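Local coordinates for protein putative Endoribonuclease L-PSP (Entamoeba histolytica, PDB 3M1X) that is of unproven function but belongs to the RutC (YjgF/YER057c/UK114) family and may act as a deaminase, at residues T26-P31 with E86-S91; K94-T99 with E143-L148. All coordinates share one frame; numbering follows the deposited sequence.

Contact 1: T26-P31 with E86-S91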
# COMPACT_ATOMS: atom_id res chain seq x y z
N THR A 26 4.38 9.72 -17.04
CA THR A 26 5.44 9.17 -17.89
C THR A 26 5.67 7.70 -17.47
O THR A 26 5.91 7.41 -16.29
CB THR A 26 6.71 9.95 -17.74
OG1 THR A 26 6.49 11.32 -18.05
CG2 THR A 26 7.78 9.44 -18.69
N VAL A 27 5.67 6.84 -18.44
CA VAL A 27 5.98 5.44 -18.24
C VAL A 27 7.46 5.24 -18.12
O VAL A 27 8.24 5.74 -18.97
CB VAL A 27 5.41 4.61 -19.41
CG1 VAL A 27 5.84 3.19 -19.34
CG2 VAL A 27 3.88 4.68 -19.39
N VAL A 28 7.91 4.49 -17.13
CA VAL A 28 9.31 4.12 -16.91
C VAL A 28 9.45 2.69 -17.38
O VAL A 28 8.72 1.81 -16.93
CB VAL A 28 9.62 4.26 -15.43
CG1 VAL A 28 11.14 3.84 -15.16
CG2 VAL A 28 9.38 5.68 -14.93
N ALA A 29 10.44 2.42 -18.27
CA ALA A 29 10.69 1.07 -18.77
C ALA A 29 12.20 0.90 -18.85
O ALA A 29 12.82 1.21 -19.88
CB ALA A 29 10.02 0.90 -20.13
N SER A 30 12.84 0.42 -17.84
CA SER A 30 14.24 0.08 -17.89
C SER A 30 14.46 -1.23 -18.61
O SER A 30 13.82 -2.24 -18.32
CB SER A 30 14.72 -0.13 -16.47
OG SER A 30 16.02 -0.69 -16.44
N PRO A 31 15.53 -1.32 -19.42
CA PRO A 31 15.85 -2.58 -20.09
C PRO A 31 16.56 -3.51 -19.17
O PRO A 31 16.87 -4.66 -19.54
CB PRO A 31 16.81 -2.15 -21.20
CG PRO A 31 17.52 -0.94 -20.64
CD PRO A 31 16.40 -0.21 -19.86
N GLU A 86 16.57 4.46 -11.21
CA GLU A 86 17.51 5.16 -12.07
C GLU A 86 16.89 5.55 -13.38
O GLU A 86 17.12 6.66 -13.86
CB GLU A 86 18.76 4.27 -12.36
CG GLU A 86 19.69 4.09 -11.21
CD GLU A 86 20.81 3.12 -11.44
OE1 GLU A 86 20.68 2.22 -12.36
OE2 GLU A 86 21.72 3.16 -10.66
N GLU A 87 16.13 4.65 -13.99
CA GLU A 87 15.51 4.94 -15.29
C GLU A 87 14.57 6.08 -15.22
O GLU A 87 14.38 6.82 -16.17
CB GLU A 87 14.77 3.69 -15.75
CG GLU A 87 14.10 3.79 -17.09
CD GLU A 87 15.02 3.71 -18.27
OE1 GLU A 87 16.17 3.28 -18.09
OE2 GLU A 87 14.58 3.97 -19.40
N ALA A 88 13.92 6.27 -14.05
CA ALA A 88 12.97 7.32 -13.83
C ALA A 88 13.62 8.67 -13.59
O ALA A 88 12.91 9.67 -13.46
CB ALA A 88 12.09 6.98 -12.62
N GLY A 89 14.93 8.71 -13.41
CA GLY A 89 15.57 9.97 -12.96
C GLY A 89 15.62 10.12 -11.47
O GLY A 89 15.91 11.21 -11.00
N SER A 90 15.37 9.05 -10.74
CA SER A 90 15.42 9.01 -9.29
C SER A 90 16.60 8.19 -8.79
O SER A 90 17.57 7.96 -9.57
CB SER A 90 14.04 8.57 -8.78
OG SER A 90 13.97 8.67 -7.37
N SER A 91 16.57 7.70 -7.58
CA SER A 91 17.66 6.98 -6.97
C SER A 91 17.14 6.28 -5.72
O SER A 91 16.10 6.64 -5.20
CB SER A 91 18.77 7.89 -6.62
OG SER A 91 18.38 8.72 -5.52
O HOH W 1 11.92 4.46 -19.68
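The side chains of Val28 and Glu87 run antiparallel alongside one another where strand 25-28 meets the C-terminal end of helix 70-87. The place belongs to the alpha/beta fold of the RutC family, in which helices pack on one side of a beta-sheet. The two methyls of Val28 have different partners. CG1 lies alongside the aliphatic part of Glu87, with Val28 CG1 to Glu87 CG at 3.5 Å. CG2 meets the small side chain of the next residue, with Val28 CG2 to Ala88 CB at 3.8 Å. Val28 also touches Val84 of the same helix, and its backbone bonds to Ala43 of strand 43-46.

Glu87 reaches the other segment by its bent chain. CG is anti to the backbone N (chi1 -178°), and the turn at chi2 (76°) lays the carboxylate along Ala29 and Ser30. Glu87 CB faces Ser30 CB at 3.9 Å, and Glu87 OE1 lies near Pro31 CD. Ser30 OG is hydrogen-bonded to Leu32 N, just along the chain. The carboxylate oxygen Glu87 OE2 sits 3.3 Å from Ala29 O, but both are acceptors and do not bond.

Behind Glu87 the helix ends in a Schellman motif. Gly89, with positive phi (88°), turns the chain out of the helix, and its N bonds Glu86 O at 3.0 Å. The polar link between the segments is a water. It accepts from Ala29 N at 2.9 Å and donates to Glu87 OE2 at 2.7 Å.

Contact 2: K94-T99 with E143-L148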
# COMPACT_ATOMS: atom_id res chain seq x y z
N LYS A 94 16.47 8.68 -2.94
CA LYS A 94 15.26 9.47 -3.10
C LYS A 94 13.99 8.71 -2.79
O LYS A 94 12.89 9.23 -2.98
CB LYS A 94 15.25 10.10 -4.48
CG LYS A 94 16.22 11.26 -4.63
CD LYS A 94 16.26 11.78 -6.05
CE LYS A 94 17.22 13.00 -6.17
NZ LYS A 94 17.22 13.55 -7.54
N VAL A 95 14.08 7.47 -2.31
CA VAL A 95 12.94 6.68 -1.94
C VAL A 95 12.34 7.24 -0.65
O VAL A 95 13.05 7.36 0.36
CB VAL A 95 13.25 5.21 -1.84
CG1 VAL A 95 12.08 4.42 -1.27
CG2 VAL A 95 13.67 4.67 -3.19
N VAL A 96 11.05 7.52 -0.65
CA VAL A 96 10.40 8.06 0.58
C VAL A 96 9.72 6.97 1.34
O VAL A 96 9.67 7.09 2.60
CB VAL A 96 9.38 9.22 0.32
CG1 VAL A 96 10.13 10.34 -0.35
CG2 VAL A 96 8.10 8.81 -0.45
N LYS A 97 9.21 5.93 0.72
CA LYS A 97 8.39 4.93 1.38
C LYS A 97 8.49 3.66 0.59
O LYS A 97 8.39 3.68 -0.64
CB LYS A 97 6.91 5.43 1.41
CG LYS A 97 5.83 4.45 1.78
CD LYS A 97 5.93 4.02 3.21
CE LYS A 97 4.68 3.17 3.70
NZ LYS A 97 4.48 2.02 2.80
N THR A 98 8.60 2.52 1.26
CA THR A 98 8.49 1.20 0.67
C THR A 98 7.41 0.38 1.36
O THR A 98 7.03 0.67 2.48
CB THR A 98 9.82 0.44 0.76
OG1 THR A 98 10.03 0.09 2.11
CG2 THR A 98 10.99 1.21 0.20
N THR A 99 6.96 -0.63 0.65
CA THR A 99 6.13 -1.65 1.21
C THR A 99 6.78 -2.97 0.83
O THR A 99 7.04 -3.23 -0.36
CB THR A 99 4.67 -1.59 0.75
OG1 THR A 99 4.18 -0.28 1.03
CG2 THR A 99 3.82 -2.62 1.51
N GLU A 143 7.52 -2.77 -3.33
CA GLU A 143 7.12 -1.55 -4.07
C GLU A 143 7.62 -0.33 -3.35
O GLU A 143 8.03 -0.38 -2.17
CB GLU A 143 5.61 -1.48 -4.24
CG GLU A 143 4.86 -1.47 -2.89
CD GLU A 143 3.42 -1.31 -2.98
OE1 GLU A 143 2.81 -1.19 -3.99
OE2 GLU A 143 2.78 -1.34 -1.87
N CYS A 144 7.62 0.82 -4.01
CA CYS A 144 8.03 2.07 -3.35
C CYS A 144 7.50 3.29 -4.04
O CYS A 144 7.03 3.22 -5.18
CB CYS A 144 9.55 2.10 -3.22
SG CYS A 144 10.44 2.50 -4.73
N ILE A 145 7.62 4.41 -3.34
CA ILE A 145 7.41 5.71 -3.91
C ILE A 145 8.64 6.53 -3.65
O ILE A 145 9.27 6.45 -2.59
CB ILE A 145 6.14 6.45 -3.39
CG1 ILE A 145 5.90 7.78 -4.17
CG2 ILE A 145 6.24 6.69 -1.91
CD1 ILE A 145 4.76 8.57 -3.61
N ALA A 146 9.05 7.30 -4.64
CA ALA A 146 10.25 8.11 -4.60
C ALA A 146 9.98 9.46 -5.14
O ALA A 146 8.97 9.75 -5.81
CB ALA A 146 11.38 7.44 -5.39
N THR A 147 10.91 10.41 -4.91
CA THR A 147 10.90 11.70 -5.53
C THR A 147 11.89 11.74 -6.67
O THR A 147 12.90 11.10 -6.67
CB THR A 147 11.18 12.83 -4.54
OG1 THR A 147 11.02 14.10 -5.13
CG2 THR A 147 12.55 12.73 -3.87
N LEU A 148 11.59 12.59 -7.64
CA LEU A 148 12.59 13.09 -8.57
C LEU A 148 13.57 13.99 -7.87
O LEU A 148 14.67 14.24 -8.47
CB LEU A 148 11.94 13.83 -9.75
CG LEU A 148 11.09 12.96 -10.68
CD1 LEU A 148 10.50 13.90 -11.79
CD2 LEU A 148 11.81 11.82 -11.25
OXT LEU A 148 13.27 14.49 -6.77
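Ile145 stands opposite two residues, Val96 and Lys97, at a classic beta bulge, shifting the register of antiparallel strands 95-102 and 140-146 by one residue. Ile145 O is gripped twice: by Val96 N at 2.8 Å, in the carbonyl plane, and weakly by Lys97 N at 3.4 Å. Beyond the bulge, Ile145 N bonds Lys97 O at 2.9 Å.

The tightly packed side carries Val95, Thr98, Cys144 and Ala146. Val95 CG1 and Thr98 CG2 both press on Cys144 CB, the latter at 3.8 Å. Leu85 of helix 70-87 covers Val95 and Ala146, and Thr98 OG1 bonds Tyr115 OH.

The other face is more polar and looks to the neighbouring subunits. The Thr99 and Glu143 side chains run alongside in the same direction, with Glu143 OE2 3.2 Å from Thr99 CB. Lys97 bends at chi2 (68°) and chi4, bringing its NZ above the carbonyl plane of Thr98, where it donates to Thr98 O at 2.9 Å. Between subunits, that NZ also makes a salt bridge to Glu143 of the second subunit, while Glu143 OE1 pairs with Lys97 of the third.

Thr147 N bonds Lys94 O at 3.0 Å and holds the end of the strand, beyond which Leu148 is exposed. The extended Lys94 side chain runs roughly perpendicular to that of Thr147, and its NZ reaches Leu148 O at 2.8 Å, above the carboxylate plane.

Overall arrangement
Both contacts are partly buried and reach the same sheet, but they differ in kind. Contact 1 joins a helix end to an edge strand, through carbon packing and one water. Contact 2 joins two strands of the sheet, mostly by backbone hydrogen bonds, and lies nearer the centre of the chain. It also reaches the two other subunits, whereas no other chain of the assembly touches contact 1. Helix 70-87 ties them together: it ends in contact 1, and its Leu85 packs on contact 2 before the chain runs on into strand 95-102. They meet directly where Ser90 OG probably bonds Thr147 O at 2.7 Å.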